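PDB 4G59: M152 protein from Murid herpesvirus 1, which is an MHC class I-like viral glycoprotein that probably acts as an immunoevasin, keeping host NKG2D ligands and class I molecules from the cell surface. Local coordinates for residues A208-A214 with A249-P255; Y4-F10 with Y259-S265; K102-F106 with A161-Q165; V15-Q19 with C172-V176. All blocks are in the same frame, centred on the assembly; numbering follows the deposited sequence.

Contact 1: A208-A214 with A249-P255; sequences AYNISLA and AFVISSP. With NAG (2-acetamido-2-deoxy-beta-D-glucopyranose), chain F.
Leu213 and Phe250 meet on the packed face of an antiparallel strand pair: Leu213 CD1 sits over the centre of the Phe250 ring, 3.8 Å from its centroid and 12° off the normal, a CH-pi contact. On the same face Ile211 and Ile252 point the same way, Ile211 CD1 against Ile252 CG1 at 3.9 Å. With chi1 at 180°, Ile211 CG1 runs anti to the backbone N, while Ile252 CG1 (chi1 -61°) lies beside its own N, so the two chains run alongside each other. The face continues into the core of an immunoglobulin-like beta sandwich, where Val233, Ala235 and Leu237 of strand 231-238 and Val197 and Cys199 of strand 196-203 close over it. The backbones are joined by paired bonds of Asn210 with Ser253 and of Ser212 with Val251 (Val251 N to Ser212 O 2.6 Å) and by one from Ala214 N to Ala249 O.

The face of Asn210, Ser212, Val251 and Ser253 is mixed and more open. Val251 CG2 packs on Ala214 CB, and Tyr259 lies on Val251 and Ser253. Asn210 CB rests 3.5 Å from Ser253 OG, and Asn210 ND2 is bonded covalently to C1 of an N-acetylglucosamine. The sugar's acetamido O7 hangs 3.8 Å from Ser253 OG. Apolar contacts thus fill the side turned to the sandwich core, while the other face, glycosylated, is likely turned to solvent.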
# COMPACT_ATOMS: atom_id res chain seq x y z
N ALA B 208 -15.09 0.26 2.37
CA ALA B 208 -14.01 1.09 2.90
C ALA B 208 -14.10 1.20 4.41
O ALA B 208 -14.49 2.23 4.94
CB ALA B 208 -13.99 2.46 2.26
N TYR B 209 -13.75 0.13 5.11
CA TYR B 209 -13.84 0.12 6.55
C TYR B 209 -12.81 1.05 7.18
O TYR B 209 -11.74 1.30 6.62
CB TYR B 209 -13.61 -1.29 7.09
CG TYR B 209 -14.53 -2.35 6.53
CD1 TYR B 209 -15.80 -2.54 7.04
CD2 TYR B 209 -14.09 -3.19 5.51
CE1 TYR B 209 -16.64 -3.55 6.52
CE2 TYR B 209 -14.91 -4.18 4.99
CZ TYR B 209 -16.17 -4.35 5.49
OH TYR B 209 -16.96 -5.34 4.95
N ASN B 210 -13.17 1.57 8.34
CA ASN B 210 -12.25 2.40 9.11
C ASN B 210 -12.04 1.76 10.47
O ASN B 210 -12.99 1.50 11.20
CB ASN B 210 -12.80 3.81 9.26
CG ASN B 210 -11.87 4.72 10.05
OD1 ASN B 210 -10.80 4.30 10.48
ND2 ASN B 210 -12.28 5.97 10.23
N ILE B 211 -10.78 1.53 10.81
CA ILE B 211 -10.44 0.98 12.12
C ILE B 211 -9.63 2.04 12.89
O ILE B 211 -8.69 2.63 12.35
CB ILE B 211 -9.67 -0.34 11.98
CG1 ILE B 211 -9.31 -0.92 13.33
CG2 ILE B 211 -8.42 -0.16 11.17
CD1 ILE B 211 -9.03 -2.43 13.25
N SER B 212 -10.03 2.29 14.13
CA SER B 212 -9.37 3.28 14.97
C SER B 212 -9.60 2.84 16.41
O SER B 212 -10.34 1.87 16.65
CB SER B 212 -9.94 4.67 14.70
OG SER B 212 -11.28 4.78 15.17
N LEU B 213 -8.97 3.52 17.37
CA LEU B 213 -9.12 3.17 18.78
C LEU B 213 -10.06 4.15 19.45
O LEU B 213 -10.07 5.32 19.11
CB LEU B 213 -7.76 3.20 19.49
CG LEU B 213 -7.53 2.24 20.65
CD1 LEU B 213 -7.39 0.83 20.09
CD2 LEU B 213 -6.30 2.64 21.47
N ALA B 214 -10.84 3.67 20.42
CA ALA B 214 -11.95 4.45 20.97
C ALA B 214 -11.53 5.78 21.57
O ALA B 214 -12.24 6.78 21.44
CB ALA B 214 -12.71 3.63 22.00
N ALA B 249 -10.36 0.01 23.28
CA ALA B 249 -11.19 -0.77 22.37
C ALA B 249 -10.93 -0.34 20.95
O ALA B 249 -10.77 0.85 20.66
CB ALA B 249 -12.67 -0.63 22.71
N PHE B 250 -10.86 -1.33 20.07
CA PHE B 250 -10.76 -1.02 18.65
C PHE B 250 -12.16 -0.77 18.14
O PHE B 250 -13.08 -1.51 18.48
CB PHE B 250 -10.14 -2.21 17.90
CG PHE B 250 -8.67 -2.40 18.19
CD1 PHE B 250 -7.72 -1.78 17.40
CD2 PHE B 250 -8.24 -3.22 19.23
CE1 PHE B 250 -6.37 -1.95 17.65
CE2 PHE B 250 -6.87 -3.39 19.49
CZ PHE B 250 -5.94 -2.76 18.70
N VAL B 251 -12.33 0.29 17.36
CA VAL B 251 -13.61 0.54 16.71
C VAL B 251 -13.44 0.36 15.21
O VAL B 251 -12.55 0.94 14.60
CB VAL B 251 -14.17 1.94 17.00
CG1 VAL B 251 -15.54 2.12 16.34
CG2 VAL B 251 -14.30 2.14 18.50
N ILE B 252 -14.31 -0.49 14.64
CA ILE B 252 -14.29 -0.79 13.23
C ILE B 252 -15.60 -0.28 12.67
O ILE B 252 -16.67 -0.71 13.12
CB ILE B 252 -14.21 -2.29 12.99
CG1 ILE B 252 -12.92 -2.85 13.60
CG2 ILE B 252 -14.21 -2.59 11.53
CD1 ILE B 252 -12.86 -4.38 13.64
N SER B 253 -15.55 0.64 11.73
CA SER B 253 -16.77 1.23 11.23
C SER B 253 -16.93 1.07 9.72
O SER B 253 -15.97 1.11 8.96
CB SER B 253 -16.83 2.70 11.61
OG SER B 253 -15.96 3.43 10.79
N SER B 254 -18.18 0.88 9.30
CA SER B 254 -18.51 0.58 7.91
C SER B 254 -19.34 1.72 7.33
O SER B 254 -20.17 2.31 8.03
CB SER B 254 -19.32 -0.71 7.85
OG SER B 254 -19.95 -0.84 6.60
N PRO B 255 -19.10 2.05 6.06
CA PRO B 255 -19.86 3.15 5.47
C PRO B 255 -21.35 2.82 5.43
O PRO B 255 -22.16 3.74 5.30
CB PRO B 255 -19.31 3.25 4.03
CG PRO B 255 -18.02 2.47 4.03
CD PRO B 255 -18.09 1.48 5.14
C1 NAG F . -11.76 7.20 9.83
C2 NAG F . -12.94 7.88 9.14
C3 NAG F . -12.51 9.26 8.68
C4 NAG F . -12.02 10.02 9.90
C5 NAG F . -10.87 9.25 10.51
C6 NAG F . -10.28 9.99 11.71
C7 NAG F . -14.59 6.53 7.99
C8 NAG F . -14.94 5.74 6.76
N2 NAG F . -13.38 7.09 8.01
O3 NAG F . -13.60 9.93 8.10
O4 NAG F . -11.59 11.31 9.52
O5 NAG F . -11.35 7.99 10.93
O6 NAG F . -9.24 9.22 12.27
O7 NAG F . -15.40 6.65 8.90

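Contact 2: Y4-F10 with Y259-S265; sequences YMDVRIF and YATVKYS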
# COMPACT_ATOMS: atom_id res chain seq x y z
N TYR B 4 -12.51 -14.92 24.60
CA TYR B 4 -11.59 -14.12 25.41
C TYR B 4 -11.87 -12.63 25.23
O TYR B 4 -11.74 -11.84 26.17
CB TYR B 4 -10.14 -14.47 25.06
CG TYR B 4 -9.78 -14.27 23.60
CD1 TYR B 4 -8.99 -13.20 23.21
CD2 TYR B 4 -10.23 -15.14 22.63
CE1 TYR B 4 -8.66 -13.00 21.87
CE2 TYR B 4 -9.91 -14.95 21.28
CZ TYR B 4 -9.12 -13.87 20.91
OH TYR B 4 -8.80 -13.66 19.58
N MET B 5 -12.27 -12.28 24.00
CA MET B 5 -12.64 -10.92 23.62
C MET B 5 -14.14 -10.80 23.51
O MET B 5 -14.84 -11.80 23.33
CB MET B 5 -12.06 -10.57 22.25
CG MET B 5 -12.45 -11.54 21.16
SD MET B 5 -12.19 -11.04 19.44
CE MET B 5 -13.29 -12.27 18.71
N ASP B 6 -14.67 -9.58 23.63
CA ASP B 6 -16.06 -9.40 23.23
C ASP B 6 -16.23 -8.38 22.11
O ASP B 6 -15.54 -7.35 22.06
CB ASP B 6 -17.02 -9.17 24.41
CG ASP B 6 -16.79 -7.86 25.12
OD1 ASP B 6 -17.46 -6.86 24.80
OD2 ASP B 6 -15.93 -7.85 26.02
N VAL B 7 -17.12 -8.73 21.18
CA VAL B 7 -17.41 -7.93 20.01
C VAL B 7 -18.85 -7.44 20.12
O VAL B 7 -19.79 -8.24 20.08
CB VAL B 7 -17.27 -8.79 18.73
CG1 VAL B 7 -17.61 -7.99 17.48
CG2 VAL B 7 -15.86 -9.37 18.64
N ARG B 8 -19.01 -6.13 20.30
CA ARG B 8 -20.34 -5.52 20.34
C ARG B 8 -20.62 -4.86 18.99
O ARG B 8 -19.77 -4.13 18.44
CB ARG B 8 -20.43 -4.48 21.46
CG ARG B 8 -20.40 -5.06 22.87
CD ARG B 8 -20.42 -3.97 23.96
NE ARG B 8 -19.09 -3.44 24.27
CZ ARG B 8 -18.71 -2.18 24.07
NH1 ARG B 8 -19.54 -1.30 23.54
NH2 ARG B 8 -17.48 -1.80 24.39
N ILE B 9 -21.80 -5.12 18.44
CA ILE B 9 -22.14 -4.57 17.14
C ILE B 9 -23.21 -3.49 17.25
O ILE B 9 -24.25 -3.71 17.87
CB ILE B 9 -22.56 -5.69 16.19
CG1 ILE B 9 -21.35 -6.57 15.94
CG2 ILE B 9 -23.08 -5.11 14.87
CD1 ILE B 9 -21.68 -7.90 15.31
N PHE B 10 -22.96 -2.32 16.67
CA PHE B 10 -23.90 -1.21 16.77
C PHE B 10 -24.44 -0.86 15.40
O PHE B 10 -23.69 -0.54 14.48
CB PHE B 10 -23.23 0.01 17.42
CG PHE B 10 -22.67 -0.28 18.79
CD1 PHE B 10 -23.47 -0.17 19.93
CD2 PHE B 10 -21.35 -0.68 18.95
CE1 PHE B 10 -22.96 -0.45 21.20
CE2 PHE B 10 -20.84 -0.95 20.22
CZ PHE B 10 -21.65 -0.83 21.34
N TYR B 259 -21.08 -0.21 13.23
CA TYR B 259 -19.71 -0.29 13.71
C TYR B 259 -19.61 -1.33 14.80
O TYR B 259 -20.61 -1.61 15.47
CB TYR B 259 -19.17 1.06 14.17
CG TYR B 259 -19.84 1.66 15.38
CD1 TYR B 259 -19.35 1.44 16.66
CD2 TYR B 259 -20.96 2.47 15.24
CE1 TYR B 259 -19.95 2.00 17.77
CE2 TYR B 259 -21.57 3.04 16.35
CZ TYR B 259 -21.06 2.80 17.61
OH TYR B 259 -21.68 3.36 18.70
N ALA B 260 -18.42 -1.92 14.96
CA ALA B 260 -18.22 -2.93 15.99
C ALA B 260 -17.08 -2.52 16.91
O ALA B 260 -16.07 -1.96 16.46
CB ALA B 260 -17.91 -4.27 15.36
N THR B 261 -17.23 -2.78 18.20
CA THR B 261 -16.13 -2.55 19.12
C THR B 261 -15.54 -3.92 19.40
O THR B 261 -16.28 -4.92 19.54
CB THR B 261 -16.60 -1.89 20.43
OG1 THR B 261 -17.59 -2.73 21.04
CG2 THR B 261 -17.23 -0.55 20.16
N VAL B 262 -14.21 -3.98 19.45
CA VAL B 262 -13.53 -5.24 19.74
C VAL B 262 -12.56 -4.94 20.86
O VAL B 262 -11.76 -4.00 20.75
CB VAL B 262 -12.74 -5.77 18.54
CG1 VAL B 262 -12.36 -7.22 18.77
CG2 VAL B 262 -13.52 -5.63 17.24
N LYS B 263 -12.64 -5.72 21.94
CA LYS B 263 -11.78 -5.49 23.09
C LYS B 263 -11.75 -6.70 23.98
O LYS B 263 -12.46 -7.67 23.70
CB LYS B 263 -12.29 -4.30 23.89
CG LYS B 263 -13.62 -4.56 24.51
CD LYS B 263 -13.94 -3.46 25.49
CE LYS B 263 -15.16 -3.85 26.30
NZ LYS B 263 -15.01 -5.10 27.12
N TYR B 264 -10.93 -6.68 25.03
CA TYR B 264 -10.90 -7.79 25.99
C TYR B 264 -11.85 -7.52 27.18
O TYR B 264 -11.99 -6.37 27.63
CB TYR B 264 -9.48 -7.99 26.54
CG TYR B 264 -8.41 -8.41 25.55
CD1 TYR B 264 -7.40 -7.53 25.18
CD2 TYR B 264 -8.38 -9.71 25.03
CE1 TYR B 264 -6.40 -7.92 24.29
CE2 TYR B 264 -7.38 -10.11 24.14
CZ TYR B 264 -6.39 -9.21 23.78
OH TYR B 264 -5.39 -9.60 22.90
N SER B 265 -12.50 -8.56 27.70
CA SER B 265 -13.23 -8.42 28.97
C SER B 265 -13.03 -9.64 29.86
O SER B 265 -12.62 -10.69 29.37
CB SER B 265 -14.72 -8.16 28.77
OG SER B 265 -14.99 -6.79 28.52
O HOH W 1 -16.66 -4.54 22.50
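Phe10 and Tyr259 meet at one end of this pairing. Phe10 CB stands over one face of the Tyr259 ring, 3.7 Å from its centroid. The ring planes are at 23° but laterally displaced, so there is little true stacking. At the far end Tyr4 and Tyr264 meet by their edges, Tyr4 CD1 to Tyr264 CE2 at 3.6 Å; Tyr4 OH is hydrogen-bonded to Leu188 N and Tyr264 OH to Ser190 OG, both of strand 185-191.

Among polar groups, Arg8 bends at chi3 (-85°) and lays its guanidinium across Thr261, whose OG1 sits 3.3 Å above the plane without a hydrogen bond. A water links Thr261 OG1 with Asp6 O. Asp6 OD2 forms a salt bridge to Lys263, although the exact place of NZ is doubtful.

Apolar contacts line the opposite face, Val7 CG2 touching Val262 CG1 at 4.1 Å and Met5 SD reaching the same methyl at 3.9 Å.

Backbone bonds pair Phe10 with Tyr259 and Arg8 with Thr261. Asp6 N also binds Lys263 O, the return bond being weak. This is an antiparallel ladder between the first and last strands, an outer edge of a four-stranded sheet in an immunoglobulin-like sandwich.

Contact 3: K102-F106 with A161-Q165; sequences KFVPF and AALLQ
Phe103 presents one face of its ring to helix 161-178, and Leu164 comes down on it with its stem. The two side chains cross at about a right angle: Leu164 CB lies 3.7 Å from the ring centroid, 14° off the normal and shifted toward the rim, and Leu164 CD1 reaches on to Phe103 CE1 at 3.6 Å. With chi1 at -65°, Phe103 CG is turned anti to its carbonyl carbon, which carries the ring up beneath the helix. Gln165 flanks it on another side. Its chain bends at chi2 (81°), folding the amide back so that OE1 stands 3.3 Å from Phe103 CB, at the edge of the ring and in its plane. The Gln165 side chain crosses that of Val104 at about a right angle, with Gln165 CD 3.8 Å from Val104 CG2. Ala161 lies one turn earlier than Gln165; its methyl touches both Phe103 O, at 3.6 Å, and Phe106 CD1, at 3.8 Å.

The contact joins the end of sheet strand 95-103, and the turn with a cis peptide before Pro105, to the start of a helix lying over the sheet, as in an MHC class I-like platform. Ala23 and Phe25 of strand 22-31 pack on the Phe103 side chain as well. Since no hydrogen bond passes between the two segments, cohesion rests on dispersion, with Leu164 fitted over the ring, Gln165 at its edge and Ala161 beside the strand end.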
# COMPACT_ATOMS: atom_id res chain seq x y z
N LYS B 102 -18.24 9.55 -12.71
CA LYS B 102 -19.68 9.41 -12.55
C LYS B 102 -20.24 9.02 -13.92
O LYS B 102 -19.88 9.64 -14.93
CB LYS B 102 -20.29 10.74 -12.14
CG LYS B 102 -21.06 10.74 -10.85
CD LYS B 102 -21.18 12.16 -10.35
CE LYS B 102 -22.04 12.27 -9.10
NZ LYS B 102 -23.48 12.01 -9.38
N PHE B 103 -21.11 8.02 -13.96
CA PHE B 103 -21.67 7.57 -15.23
C PHE B 103 -22.92 8.33 -15.69
O PHE B 103 -23.10 8.56 -16.90
CB PHE B 103 -21.96 6.07 -15.16
CG PHE B 103 -20.72 5.22 -15.00
CD1 PHE B 103 -19.61 5.45 -15.79
CD2 PHE B 103 -20.68 4.22 -14.05
CE1 PHE B 103 -18.47 4.67 -15.64
CE2 PHE B 103 -19.55 3.44 -13.89
CZ PHE B 103 -18.44 3.66 -14.68
N VAL B 104 -23.80 8.69 -14.76
CA VAL B 104 -24.99 9.49 -15.09
C VAL B 104 -25.19 10.64 -14.07
O VAL B 104 -25.43 10.41 -12.88
CB VAL B 104 -26.28 8.64 -15.26
CG1 VAL B 104 -26.09 7.57 -16.34
CG2 VAL B 104 -26.69 7.98 -13.97
N PRO B 105 -25.01 11.89 -14.53
CA PRO B 105 -24.52 12.27 -15.86
C PRO B 105 -23.03 11.96 -16.00
O PRO B 105 -22.31 12.14 -15.02
CB PRO B 105 -24.70 13.80 -15.88
CG PRO B 105 -25.45 14.16 -14.63
CD PRO B 105 -25.22 13.06 -13.65
N PHE B 106 -22.58 11.51 -17.17
CA PHE B 106 -21.18 11.16 -17.35
C PHE B 106 -20.20 12.29 -17.03
O PHE B 106 -20.31 13.39 -17.57
CB PHE B 106 -20.88 10.64 -18.76
CG PHE B 106 -19.51 10.05 -18.87
CD1 PHE B 106 -19.30 8.72 -18.53
CD2 PHE B 106 -18.42 10.83 -19.24
CE1 PHE B 106 -18.04 8.16 -18.58
CE2 PHE B 106 -17.14 10.28 -19.30
CZ PHE B 106 -16.96 8.93 -18.97
N ALA B 161 -21.46 4.42 -20.94
CA ALA B 161 -21.83 4.85 -19.60
C ALA B 161 -23.01 4.07 -19.03
O ALA B 161 -22.91 3.47 -17.95
CB ALA B 161 -22.11 6.32 -19.58
N ALA B 162 -24.13 4.07 -19.76
CA ALA B 162 -25.34 3.39 -19.33
C ALA B 162 -25.11 1.92 -19.03
O ALA B 162 -25.76 1.35 -18.15
CB ALA B 162 -26.43 3.56 -20.36
N LEU B 163 -24.19 1.29 -19.75
CA LEU B 163 -23.94 -0.13 -19.53
C LEU B 163 -23.10 -0.31 -18.27
O LEU B 163 -23.31 -1.26 -17.52
CB LEU B 163 -23.24 -0.78 -20.73
CG LEU B 163 -22.56 -2.14 -20.54
CD1 LEU B 163 -23.52 -3.17 -19.97
CD2 LEU B 163 -22.02 -2.62 -21.85
N LEU B 164 -22.17 0.63 -18.06
CA LEU B 164 -21.30 0.62 -16.89
C LEU B 164 -22.09 0.98 -15.63
O LEU B 164 -21.91 0.35 -14.58
CB LEU B 164 -20.12 1.58 -17.07
CG LEU B 164 -19.04 1.18 -18.09
CD1 LEU B 164 -18.09 2.34 -18.37
CD2 LEU B 164 -18.28 -0.02 -17.57
N GLN B 165 -22.96 1.98 -15.74
CA GLN B 165 -23.81 2.35 -14.62
C GLN B 165 -24.62 1.14 -14.17
O GLN B 165 -24.76 0.88 -12.98
CB GLN B 165 -24.74 3.50 -15.01
CG GLN B 165 -25.83 3.79 -13.99
CD GLN B 165 -25.34 4.64 -12.83
OE1 GLN B 165 -24.28 5.28 -12.89
NE2 GLN B 165 -26.12 4.66 -11.76

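Contact 4: V15-Q19 with C172-V176; sequences VDICQ and CRKIV
Cys18 and Cys172 form a disulfide that ties the loop between strands 5-11 and 22-31 to helix 161-178, a long helix of the MHC class I-like platform. The Cys18 side chain leads toward the helix. Its CB lies 3.8 Å from Cys172 CB and 3.2 Å from Cys172 SG. Beyond it, chi1 of -69° puts SG anti to the carbonyl carbon, where it is bonded to Cys172 SG at 2.0 Å. The dihedral about that bond, -97°, makes this a left-handed bridge of nearly perpendicular arms. The same Cys18 SG also packs beside the helix backbone, 3.6 Å from Arg173 N, and meets Val176 CG2 at 3.9 Å. On the helix, Cys172 SG is anti to its own backbone N (chi1 -164°), which points the sulfur out to the loop.

Val176 stands one turn along from Cys172, its N bonded to Cys172 O in the usual helical way, and so the disulfide and the valine methyl line the same side of the helix. The bridge is buried; Leu41 touches the Cys172 side chain, and Leu207 touches Ile17. Asp16 is solvent-exposed. Its OD1 accepts a weak bond from Cys18 N, and its OD2 one from Gln19 NE2, doubtfully short in the model. The carboxylate is not in contact with the Arg173 guanidinium, so any attraction would probably be weak. Ile17 and Val176 run antiparallel alongside each other, and Ile17 CG1 comes to rest 3.8 Å from Val176 CG2 and 4.1 Å from Cys172 SG.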
# COMPACT_ATOMS: atom_id res chain seq x y z
N VAL B 15 -26.92 2.58 5.83
CA VAL B 15 -26.67 3.59 4.80
C VAL B 15 -26.56 2.94 3.42
O VAL B 15 -25.79 2.00 3.22
CB VAL B 15 -25.38 4.37 5.07
CG1 VAL B 15 -25.18 5.43 3.99
CG2 VAL B 15 -25.40 5.00 6.47
N ASP B 16 -27.35 3.43 2.48
CA ASP B 16 -27.27 2.93 1.12
C ASP B 16 -26.19 3.71 0.38
O ASP B 16 -26.34 4.89 0.10
CB ASP B 16 -28.62 3.11 0.41
CG ASP B 16 -28.60 2.61 -1.02
OD1 ASP B 16 -27.80 1.70 -1.36
OD2 ASP B 16 -29.42 3.12 -1.81
N ILE B 17 -25.08 3.04 0.07
CA ILE B 17 -23.94 3.71 -0.53
C ILE B 17 -23.92 3.64 -2.05
O ILE B 17 -22.96 4.06 -2.67
CB ILE B 17 -22.65 3.05 -0.06
CG1 ILE B 17 -22.71 1.56 -0.38
CG2 ILE B 17 -22.47 3.26 1.44
CD1 ILE B 17 -21.38 0.91 -0.32
N CYS B 18 -24.99 3.12 -2.65
CA CYS B 18 -24.99 2.87 -4.09
C CYS B 18 -25.60 3.98 -4.94
O CYS B 18 -25.66 3.86 -6.17
CB CYS B 18 -25.70 1.55 -4.39
SG CYS B 18 -24.76 0.15 -3.81
N GLN B 19 -26.03 5.05 -4.30
CA GLN B 19 -26.50 6.22 -5.05
C GLN B 19 -25.35 7.13 -5.44
O GLN B 19 -24.31 7.14 -4.77
CB GLN B 19 -27.52 7.03 -4.26
CG GLN B 19 -28.95 6.61 -4.53
CD GLN B 19 -29.45 5.63 -3.51
OE1 GLN B 19 -29.64 5.99 -2.34
NE2 GLN B 19 -29.66 4.39 -3.93
N CYS B 172 -22.48 -2.92 -6.77
CA CYS B 172 -22.69 -2.19 -5.52
C CYS B 172 -23.81 -2.79 -4.67
O CYS B 172 -23.66 -2.92 -3.46
CB CYS B 172 -22.98 -0.70 -5.78
SG CYS B 172 -22.80 0.32 -4.32
N ARG B 173 -24.94 -3.11 -5.30
CA ARG B 173 -26.08 -3.66 -4.57
C ARG B 173 -25.77 -5.04 -3.98
O ARG B 173 -26.23 -5.37 -2.88
CB ARG B 173 -27.32 -3.74 -5.48
CG ARG B 173 -27.90 -2.40 -6.00
CD ARG B 173 -29.15 -2.75 -6.83
NE ARG B 173 -29.72 -1.75 -7.74
CZ ARG B 173 -30.00 -0.48 -7.44
NH1 ARG B 173 -29.70 0.04 -6.25
NH2 ARG B 173 -30.55 0.28 -8.37
N LYS B 174 -24.98 -5.84 -4.71
CA LYS B 174 -24.54 -7.15 -4.21
C LYS B 174 -23.71 -6.99 -2.92
O LYS B 174 -23.89 -7.72 -1.94
CB LYS B 174 -23.75 -7.91 -5.28
CG LYS B 174 -23.22 -9.27 -4.84
CD LYS B 174 -24.36 -10.25 -4.61
CE LYS B 174 -23.83 -11.64 -4.31
NZ LYS B 174 -24.95 -12.63 -4.17
N ILE B 175 -22.84 -5.97 -2.92
CA ILE B 175 -22.00 -5.66 -1.76
C ILE B 175 -22.82 -5.25 -0.54
O ILE B 175 -22.64 -5.79 0.57
CB ILE B 175 -21.05 -4.52 -2.07
CG1 ILE B 175 -20.01 -4.95 -3.11
CG2 ILE B 175 -20.38 -4.03 -0.80
CD1 ILE B 175 -19.21 -3.70 -3.71
N VAL B 176 -23.71 -4.28 -0.75
CA VAL B 176 -24.69 -3.86 0.25
C VAL B 176 -25.46 -5.08 0.76
O VAL B 176 -25.63 -5.24 1.97
CB VAL B 176 -25.64 -2.80 -0.33
CG1 VAL B 176 -26.97 -2.78 0.40
CG2 VAL B 176 -24.99 -1.46 -0.26

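Overall arrangement
Contacts 1 and 2 belong to one four-stranded antiparallel sheet and touch through neighbouring strands 250-253 and 258-264, their centres about 11 Å apart. Contacts 3 and 4 both use helix 161-178, near its start and toward its end, with centres about 16 Å apart. Contact 2 joins the chain's first and last strands and spans the other three; contact 4 in turn encloses contact 3, and contact 1 follows both. Contacts 2 and 3 are farthest apart, about 40 Å between centres. Contacts 1 and 4 meet where Pro255 O packs on Val15 CB and Ile17 CG2, so the disulfide-tied loop lies where the immunoglobulin-like sandwich adjoins the MHC-like platform.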